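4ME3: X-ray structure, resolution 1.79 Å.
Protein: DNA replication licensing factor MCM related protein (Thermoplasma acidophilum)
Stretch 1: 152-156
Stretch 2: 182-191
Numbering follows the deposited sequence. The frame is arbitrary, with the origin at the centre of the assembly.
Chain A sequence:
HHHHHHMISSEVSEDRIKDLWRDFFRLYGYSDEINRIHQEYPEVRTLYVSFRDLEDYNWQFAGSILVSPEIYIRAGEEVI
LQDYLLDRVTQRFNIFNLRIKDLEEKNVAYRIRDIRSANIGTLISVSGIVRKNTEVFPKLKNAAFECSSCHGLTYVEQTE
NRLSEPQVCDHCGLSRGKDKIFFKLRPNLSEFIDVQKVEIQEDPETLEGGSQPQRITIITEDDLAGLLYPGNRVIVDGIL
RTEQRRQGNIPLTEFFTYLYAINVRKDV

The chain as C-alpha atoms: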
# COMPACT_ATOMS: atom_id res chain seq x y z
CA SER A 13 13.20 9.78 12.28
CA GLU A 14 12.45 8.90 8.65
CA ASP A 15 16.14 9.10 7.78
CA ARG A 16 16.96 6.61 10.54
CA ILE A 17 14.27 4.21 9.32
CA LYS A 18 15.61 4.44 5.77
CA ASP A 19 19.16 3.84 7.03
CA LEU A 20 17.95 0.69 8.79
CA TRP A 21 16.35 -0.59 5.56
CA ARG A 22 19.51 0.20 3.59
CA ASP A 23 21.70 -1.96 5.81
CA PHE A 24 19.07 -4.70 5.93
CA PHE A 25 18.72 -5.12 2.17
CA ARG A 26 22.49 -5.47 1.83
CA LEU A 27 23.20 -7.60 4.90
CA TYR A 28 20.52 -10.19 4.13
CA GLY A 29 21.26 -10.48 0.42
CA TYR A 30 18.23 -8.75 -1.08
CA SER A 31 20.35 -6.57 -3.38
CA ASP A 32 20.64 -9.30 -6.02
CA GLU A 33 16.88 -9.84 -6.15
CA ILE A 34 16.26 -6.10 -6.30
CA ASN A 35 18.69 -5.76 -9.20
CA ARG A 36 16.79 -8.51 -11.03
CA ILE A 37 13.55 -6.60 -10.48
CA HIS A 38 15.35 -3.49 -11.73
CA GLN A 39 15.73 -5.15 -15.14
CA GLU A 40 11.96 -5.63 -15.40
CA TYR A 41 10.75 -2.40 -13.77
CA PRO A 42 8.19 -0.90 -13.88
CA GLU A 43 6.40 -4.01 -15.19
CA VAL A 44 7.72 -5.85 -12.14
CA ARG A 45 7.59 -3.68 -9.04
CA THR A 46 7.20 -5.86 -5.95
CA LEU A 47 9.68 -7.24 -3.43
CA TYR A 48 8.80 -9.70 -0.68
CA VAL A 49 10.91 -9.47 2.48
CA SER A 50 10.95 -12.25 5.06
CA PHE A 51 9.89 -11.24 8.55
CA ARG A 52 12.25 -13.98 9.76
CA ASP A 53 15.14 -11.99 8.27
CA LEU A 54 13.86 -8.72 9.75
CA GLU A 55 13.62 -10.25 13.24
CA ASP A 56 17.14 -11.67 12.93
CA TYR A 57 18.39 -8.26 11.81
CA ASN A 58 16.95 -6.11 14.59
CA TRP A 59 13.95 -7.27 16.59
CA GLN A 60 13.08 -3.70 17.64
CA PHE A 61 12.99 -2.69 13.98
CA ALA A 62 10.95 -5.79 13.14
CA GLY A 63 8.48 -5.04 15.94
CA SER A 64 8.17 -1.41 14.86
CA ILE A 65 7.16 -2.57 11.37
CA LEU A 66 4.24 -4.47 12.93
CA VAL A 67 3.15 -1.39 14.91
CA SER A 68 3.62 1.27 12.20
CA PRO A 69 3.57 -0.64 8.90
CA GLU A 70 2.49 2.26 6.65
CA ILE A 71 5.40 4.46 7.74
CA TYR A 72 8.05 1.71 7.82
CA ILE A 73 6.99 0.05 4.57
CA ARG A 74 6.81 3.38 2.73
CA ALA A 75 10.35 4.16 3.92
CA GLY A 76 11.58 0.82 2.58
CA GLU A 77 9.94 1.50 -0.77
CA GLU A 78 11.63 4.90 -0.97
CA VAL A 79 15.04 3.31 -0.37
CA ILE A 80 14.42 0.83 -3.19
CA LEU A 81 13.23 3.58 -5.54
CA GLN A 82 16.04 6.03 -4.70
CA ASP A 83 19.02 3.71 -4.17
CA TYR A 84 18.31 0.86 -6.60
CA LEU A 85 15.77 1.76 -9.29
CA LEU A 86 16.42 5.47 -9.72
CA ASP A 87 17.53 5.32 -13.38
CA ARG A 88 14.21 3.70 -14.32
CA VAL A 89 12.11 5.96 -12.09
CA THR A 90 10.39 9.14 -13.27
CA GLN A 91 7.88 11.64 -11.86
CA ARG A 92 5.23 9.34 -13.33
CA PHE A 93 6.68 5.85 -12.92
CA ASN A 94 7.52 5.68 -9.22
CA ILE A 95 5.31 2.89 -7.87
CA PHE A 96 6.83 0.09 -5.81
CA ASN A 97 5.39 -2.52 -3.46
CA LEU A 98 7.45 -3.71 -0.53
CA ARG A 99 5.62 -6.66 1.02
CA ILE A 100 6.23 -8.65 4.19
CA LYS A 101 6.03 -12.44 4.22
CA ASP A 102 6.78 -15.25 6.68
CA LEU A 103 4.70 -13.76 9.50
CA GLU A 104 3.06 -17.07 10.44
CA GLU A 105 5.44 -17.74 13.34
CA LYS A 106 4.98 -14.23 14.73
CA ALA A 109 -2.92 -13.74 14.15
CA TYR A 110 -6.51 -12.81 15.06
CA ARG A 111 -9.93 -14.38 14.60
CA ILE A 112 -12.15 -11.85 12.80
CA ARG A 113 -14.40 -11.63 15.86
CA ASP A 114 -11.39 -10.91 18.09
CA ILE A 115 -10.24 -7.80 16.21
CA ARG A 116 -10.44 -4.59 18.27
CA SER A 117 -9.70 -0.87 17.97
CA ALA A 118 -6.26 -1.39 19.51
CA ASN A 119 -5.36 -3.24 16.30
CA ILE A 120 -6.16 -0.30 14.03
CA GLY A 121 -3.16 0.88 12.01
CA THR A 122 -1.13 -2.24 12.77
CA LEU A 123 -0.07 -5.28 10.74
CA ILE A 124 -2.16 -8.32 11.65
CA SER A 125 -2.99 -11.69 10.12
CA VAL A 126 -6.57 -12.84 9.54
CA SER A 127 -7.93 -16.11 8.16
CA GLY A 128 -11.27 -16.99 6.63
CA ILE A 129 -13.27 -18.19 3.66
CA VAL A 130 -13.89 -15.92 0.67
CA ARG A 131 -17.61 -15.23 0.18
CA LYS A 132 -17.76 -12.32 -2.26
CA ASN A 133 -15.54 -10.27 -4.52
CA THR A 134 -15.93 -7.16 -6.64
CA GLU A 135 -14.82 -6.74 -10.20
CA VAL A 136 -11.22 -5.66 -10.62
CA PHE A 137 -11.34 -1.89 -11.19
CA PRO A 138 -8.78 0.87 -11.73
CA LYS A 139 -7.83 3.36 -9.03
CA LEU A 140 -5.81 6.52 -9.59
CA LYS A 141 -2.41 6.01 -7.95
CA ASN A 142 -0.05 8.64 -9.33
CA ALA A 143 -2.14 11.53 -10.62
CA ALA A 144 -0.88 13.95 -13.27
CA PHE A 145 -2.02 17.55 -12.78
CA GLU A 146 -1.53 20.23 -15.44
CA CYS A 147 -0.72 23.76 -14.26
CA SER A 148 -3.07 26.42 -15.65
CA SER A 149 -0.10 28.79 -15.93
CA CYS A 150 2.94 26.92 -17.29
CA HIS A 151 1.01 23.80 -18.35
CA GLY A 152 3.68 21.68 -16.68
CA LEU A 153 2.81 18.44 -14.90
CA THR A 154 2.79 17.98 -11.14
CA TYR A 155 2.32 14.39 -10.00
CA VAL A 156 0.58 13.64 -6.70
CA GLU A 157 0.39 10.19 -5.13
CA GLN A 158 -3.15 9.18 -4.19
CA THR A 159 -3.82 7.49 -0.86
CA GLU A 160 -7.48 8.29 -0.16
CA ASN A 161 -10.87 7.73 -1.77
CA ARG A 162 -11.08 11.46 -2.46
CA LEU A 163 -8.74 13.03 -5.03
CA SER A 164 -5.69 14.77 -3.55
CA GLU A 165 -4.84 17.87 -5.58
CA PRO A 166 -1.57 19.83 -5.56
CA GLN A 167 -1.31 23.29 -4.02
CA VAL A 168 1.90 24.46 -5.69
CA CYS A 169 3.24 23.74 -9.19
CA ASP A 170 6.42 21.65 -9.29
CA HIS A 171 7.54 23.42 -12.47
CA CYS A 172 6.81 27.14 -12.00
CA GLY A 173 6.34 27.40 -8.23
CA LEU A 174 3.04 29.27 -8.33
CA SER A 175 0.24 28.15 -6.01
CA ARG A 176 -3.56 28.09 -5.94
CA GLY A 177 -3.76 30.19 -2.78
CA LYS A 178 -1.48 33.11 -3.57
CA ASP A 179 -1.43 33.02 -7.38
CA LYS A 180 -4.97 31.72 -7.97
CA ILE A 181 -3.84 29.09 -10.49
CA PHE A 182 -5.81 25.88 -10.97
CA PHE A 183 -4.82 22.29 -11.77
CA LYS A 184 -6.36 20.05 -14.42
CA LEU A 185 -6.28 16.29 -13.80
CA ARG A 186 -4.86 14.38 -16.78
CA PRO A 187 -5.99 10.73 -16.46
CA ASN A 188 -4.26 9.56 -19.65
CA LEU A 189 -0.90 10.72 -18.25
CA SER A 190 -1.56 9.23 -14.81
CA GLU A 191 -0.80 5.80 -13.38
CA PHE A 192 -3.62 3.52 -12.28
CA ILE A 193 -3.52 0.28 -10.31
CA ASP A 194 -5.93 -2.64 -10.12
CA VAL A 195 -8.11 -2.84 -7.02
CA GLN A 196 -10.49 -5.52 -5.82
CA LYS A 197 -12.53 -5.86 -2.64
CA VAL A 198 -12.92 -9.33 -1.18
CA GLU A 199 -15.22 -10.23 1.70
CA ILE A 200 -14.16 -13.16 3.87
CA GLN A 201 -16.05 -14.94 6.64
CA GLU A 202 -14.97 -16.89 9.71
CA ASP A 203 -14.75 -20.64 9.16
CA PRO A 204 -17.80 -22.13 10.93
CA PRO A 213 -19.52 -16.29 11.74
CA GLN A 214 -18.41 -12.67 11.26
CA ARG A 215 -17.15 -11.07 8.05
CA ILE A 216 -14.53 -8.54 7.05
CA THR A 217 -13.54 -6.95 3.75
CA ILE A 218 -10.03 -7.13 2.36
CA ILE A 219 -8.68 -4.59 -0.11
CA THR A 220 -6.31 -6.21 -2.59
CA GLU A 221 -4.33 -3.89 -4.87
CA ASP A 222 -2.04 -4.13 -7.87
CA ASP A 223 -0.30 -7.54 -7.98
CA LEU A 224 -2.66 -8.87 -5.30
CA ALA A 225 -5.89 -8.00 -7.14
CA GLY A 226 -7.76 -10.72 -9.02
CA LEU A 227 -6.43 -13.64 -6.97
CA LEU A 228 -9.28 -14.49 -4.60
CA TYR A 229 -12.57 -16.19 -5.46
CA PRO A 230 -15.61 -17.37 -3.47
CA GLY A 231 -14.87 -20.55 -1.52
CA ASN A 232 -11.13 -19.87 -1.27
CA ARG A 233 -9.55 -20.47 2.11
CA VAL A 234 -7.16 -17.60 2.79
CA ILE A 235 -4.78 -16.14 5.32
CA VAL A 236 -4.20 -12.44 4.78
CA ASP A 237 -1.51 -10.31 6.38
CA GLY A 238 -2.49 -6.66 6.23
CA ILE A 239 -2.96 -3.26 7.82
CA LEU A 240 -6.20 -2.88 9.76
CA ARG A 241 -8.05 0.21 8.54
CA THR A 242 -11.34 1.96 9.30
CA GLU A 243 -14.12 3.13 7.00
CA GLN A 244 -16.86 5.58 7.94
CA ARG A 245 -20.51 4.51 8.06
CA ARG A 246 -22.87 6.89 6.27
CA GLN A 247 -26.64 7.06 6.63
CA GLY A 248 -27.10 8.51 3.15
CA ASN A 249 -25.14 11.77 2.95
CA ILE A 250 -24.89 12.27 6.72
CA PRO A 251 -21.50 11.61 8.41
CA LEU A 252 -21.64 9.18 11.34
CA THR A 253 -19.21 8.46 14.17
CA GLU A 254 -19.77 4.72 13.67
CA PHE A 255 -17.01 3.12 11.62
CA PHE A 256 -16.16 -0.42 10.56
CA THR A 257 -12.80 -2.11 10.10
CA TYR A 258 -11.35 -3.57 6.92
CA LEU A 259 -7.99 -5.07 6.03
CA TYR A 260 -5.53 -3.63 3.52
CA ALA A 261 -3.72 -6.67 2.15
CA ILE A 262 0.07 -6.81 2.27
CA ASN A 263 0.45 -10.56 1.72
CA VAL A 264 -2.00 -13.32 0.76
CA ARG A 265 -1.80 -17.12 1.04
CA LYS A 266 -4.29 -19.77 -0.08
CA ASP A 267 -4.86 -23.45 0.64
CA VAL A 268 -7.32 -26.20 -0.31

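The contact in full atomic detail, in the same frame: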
# COMPACT_ATOMS: atom_id res chain seq x y z
N GLY A 152 2.81 22.77 -17.09
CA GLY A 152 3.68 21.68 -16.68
C GLY A 152 2.90 20.68 -15.85
O GLY A 152 1.79 20.97 -15.41
N LEU A 153 3.49 19.51 -15.63
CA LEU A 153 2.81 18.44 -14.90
C LEU A 153 3.36 18.25 -13.49
O LEU A 153 4.56 18.03 -13.31
CB LEU A 153 2.92 17.13 -15.67
CG LEU A 153 2.24 17.10 -17.03
CD1 LEU A 153 2.54 15.79 -17.74
CD2 LEU A 153 0.73 17.30 -16.88
N THR A 154 2.47 18.32 -12.51
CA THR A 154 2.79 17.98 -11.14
C THR A 154 2.11 16.67 -10.79
O THR A 154 0.89 16.55 -10.92
CB THR A 154 2.29 19.06 -10.17
OG1 THR A 154 2.98 20.29 -10.42
CG2 THR A 154 2.51 18.65 -8.72
N TYR A 155 2.88 15.68 -10.36
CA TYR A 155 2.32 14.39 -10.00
C TYR A 155 2.08 14.32 -8.49
O TYR A 155 2.92 14.73 -7.70
CB TYR A 155 3.23 13.26 -10.46
CG TYR A 155 3.07 12.91 -11.92
CD1 TYR A 155 3.76 13.60 -12.90
CD2 TYR A 155 2.23 11.88 -12.32
CE1 TYR A 155 3.62 13.29 -14.24
CE2 TYR A 155 2.07 11.56 -13.66
CZ TYR A 155 2.77 12.27 -14.61
OH TYR A 155 2.62 11.95 -15.94
N VAL A 156 0.92 13.80 -8.11
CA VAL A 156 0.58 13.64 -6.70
C VAL A 156 0.12 12.21 -6.44
O VAL A 156 -0.83 11.74 -7.06
CB VAL A 156 -0.54 14.60 -6.28
CG1 VAL A 156 -0.84 14.45 -4.79
CG2 VAL A 156 -0.16 16.04 -6.61
N PHE A 182 -5.04 27.10 -11.17
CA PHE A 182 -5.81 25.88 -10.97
C PHE A 182 -5.16 24.70 -11.70
O PHE A 182 -4.45 24.89 -12.69
CB PHE A 182 -7.26 26.06 -11.43
CG PHE A 182 -7.39 26.42 -12.88
CD1 PHE A 182 -7.48 25.44 -13.85
CD2 PHE A 182 -7.43 27.75 -13.27
CE1 PHE A 182 -7.61 25.77 -15.19
CE2 PHE A 182 -7.56 28.09 -14.61
CZ PHE A 182 -7.65 27.09 -15.57
N PHE A 183 -5.42 23.50 -11.20
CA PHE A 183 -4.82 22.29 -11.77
C PHE A 183 -5.85 21.42 -12.46
O PHE A 183 -6.95 21.20 -11.95
CB PHE A 183 -4.11 21.50 -10.67
CG PHE A 183 -2.89 22.17 -10.12
CD1 PHE A 183 -1.68 22.08 -10.78
CD2 PHE A 183 -2.95 22.90 -8.95
CE1 PHE A 183 -0.55 22.70 -10.28
CE2 PHE A 183 -1.82 23.53 -8.44
CZ PHE A 183 -0.62 23.42 -9.11
N LYS A 184 -5.49 20.91 -13.64
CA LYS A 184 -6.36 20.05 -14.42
C LYS A 184 -5.84 18.61 -14.39
O LYS A 184 -4.74 18.34 -14.86
CB LYS A 184 -6.42 20.54 -15.87
CG LYS A 184 -7.31 19.69 -16.78
CD LYS A 184 -7.36 20.26 -18.19
CE LYS A 184 -6.10 19.92 -18.97
NZ LYS A 184 -6.11 20.50 -20.35
N LEU A 185 -6.64 17.70 -13.84
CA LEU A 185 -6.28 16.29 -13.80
C LEU A 185 -6.17 15.72 -15.22
O LEU A 185 -7.04 15.96 -16.06
CB LEU A 185 -7.32 15.50 -13.00
CG LEU A 185 -7.08 13.99 -12.83
CD1 LEU A 185 -5.83 13.72 -12.00
CD2 LEU A 185 -8.29 13.33 -12.19
N ARG A 186 -5.10 14.98 -15.47
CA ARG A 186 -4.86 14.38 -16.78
C ARG A 186 -4.78 12.86 -16.64
O ARG A 186 -3.69 12.30 -16.50
CB ARG A 186 -3.55 14.90 -17.36
CG ARG A 186 -3.48 16.41 -17.50
CD ARG A 186 -4.41 16.91 -18.59
NE ARG A 186 -4.13 16.27 -19.87
CZ ARG A 186 -3.12 16.60 -20.67
NH1 ARG A 186 -2.28 17.57 -20.33
NH2 ARG A 186 -2.95 15.96 -21.82
N PRO A 187 -5.93 12.18 -16.68
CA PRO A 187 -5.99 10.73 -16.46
C PRO A 187 -5.09 9.93 -17.41
O PRO A 187 -4.46 8.96 -16.99
CB PRO A 187 -7.46 10.40 -16.70
CG PRO A 187 -8.19 11.67 -16.46
CD PRO A 187 -7.27 12.75 -16.93
N ASN A 188 -5.03 10.33 -18.67
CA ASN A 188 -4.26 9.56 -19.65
C ASN A 188 -2.75 9.64 -19.42
O ASN A 188 -2.00 8.84 -19.98
CB ASN A 188 -4.61 10.01 -21.07
CG ASN A 188 -6.05 9.70 -21.44
OD1 ASN A 188 -6.72 8.92 -20.76
ND2 ASN A 188 -6.54 10.31 -22.51
N LEU A 189 -2.32 10.58 -18.59
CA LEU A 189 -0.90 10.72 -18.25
C LEU A 189 -0.64 10.24 -16.82
O LEU A 189 0.47 10.40 -16.30
CB LEU A 189 -0.46 12.17 -18.39
CG LEU A 189 -0.49 12.74 -19.81
CD1 LEU A 189 -0.28 14.24 -19.77
CD2 LEU A 189 0.56 12.07 -20.67
N SER A 190 -1.66 9.68 -16.19
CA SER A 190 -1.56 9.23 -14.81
C SER A 190 -1.36 7.72 -14.76
O SER A 190 -1.59 7.02 -15.74
CB SER A 190 -2.83 9.62 -14.05
OG SER A 190 -3.06 11.02 -14.10
N GLU A 191 -0.94 7.24 -13.60
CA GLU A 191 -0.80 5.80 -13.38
C GLU A 191 -1.94 5.27 -12.53
O GLU A 191 -2.23 5.80 -11.47
CB GLU A 191 0.55 5.49 -12.72
CG GLU A 191 1.72 5.57 -13.69
CD GLU A 191 1.55 4.66 -14.88
OE1 GLU A 191 1.55 3.42 -14.69
OE2 GLU A 191 1.39 5.17 -16.02

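This is a small, side-chain-mediated contact in which one tyrosine hydroxyl hydrogen-bonds to a backbone carbonyl and a leucine pair packs beside it, with no backbone hydrogen bond joining the two stretches. The nearest CA atoms across the contact, those of Tyr 155 and Ser 190, are still 8.1 Å apart, so side chains must span the gap, and together the stretches bury a modest 236 Å².

The polar anchor is Tyr 155. Its CA-to-CB bond points sideways to the other stretch, but chi1 in the m well (-81°) and chi2 of 85° bring the end of the ring nearer. There OH of Tyr 155 donates a hydrogen bond to O of Leu 189 at 2.7 Å. The carbonyl lies at the ring edge, near its plane, where a phenol can direct its hydroxyl without turning a face to the acceptor. Tyrosine suits this place because it combines a long, rigid reach with a donor at its tip. The same edge passes Ser 190, whose CA is 4.5 Å from CE2 of Tyr 155.

The apolar half is built from Leu 153 and Leu 189, each in the mt rotamer. The CA-to-CB bond of Leu 153 points sideways and that of Leu 189 toward the other stretch; their methyls meet at 3.8 Å between CD1 of Leu 153 and CD1 of Leu 189. These two residues have the largest areas covered across the contact, 51 and 56 Å². Leu 189 therefore does two jobs, offering its backbone oxygen to the tyrosine and its side chain to the leucine. At the margin, Leu 153 CD2 lies 4.3 Å from Arg 186 CG, a loose contact.

Thr 154 and Phe 183 make a looser, buried contact. The CA-to-CB bonds of both point toward the other stretch, yet OG1 of Thr 154 comes no closer than 4.3 Å to CE1 of Phe 183, in an oblique approach to the ring. The threonine hydroxyl is hydrogen-bonded elsewhere in the structure, so it is not left unsatisfied beside the ring.

The acceptor is carried on a turn that braces itself. The O of Arg 186 accepts hydrogen bonds from the N of Leu 189 at 3.0 Å and the OG of Ser 190 at 2.8 Å, while the N of Ser 190 donates a hydrogen bond to the O of Pro 187 at 3.0 Å. The rule to read here is economical: a locally bonded turn presents a carbonyl, an aromatic hydroxyl reaches it, and leucines fill the space alongside.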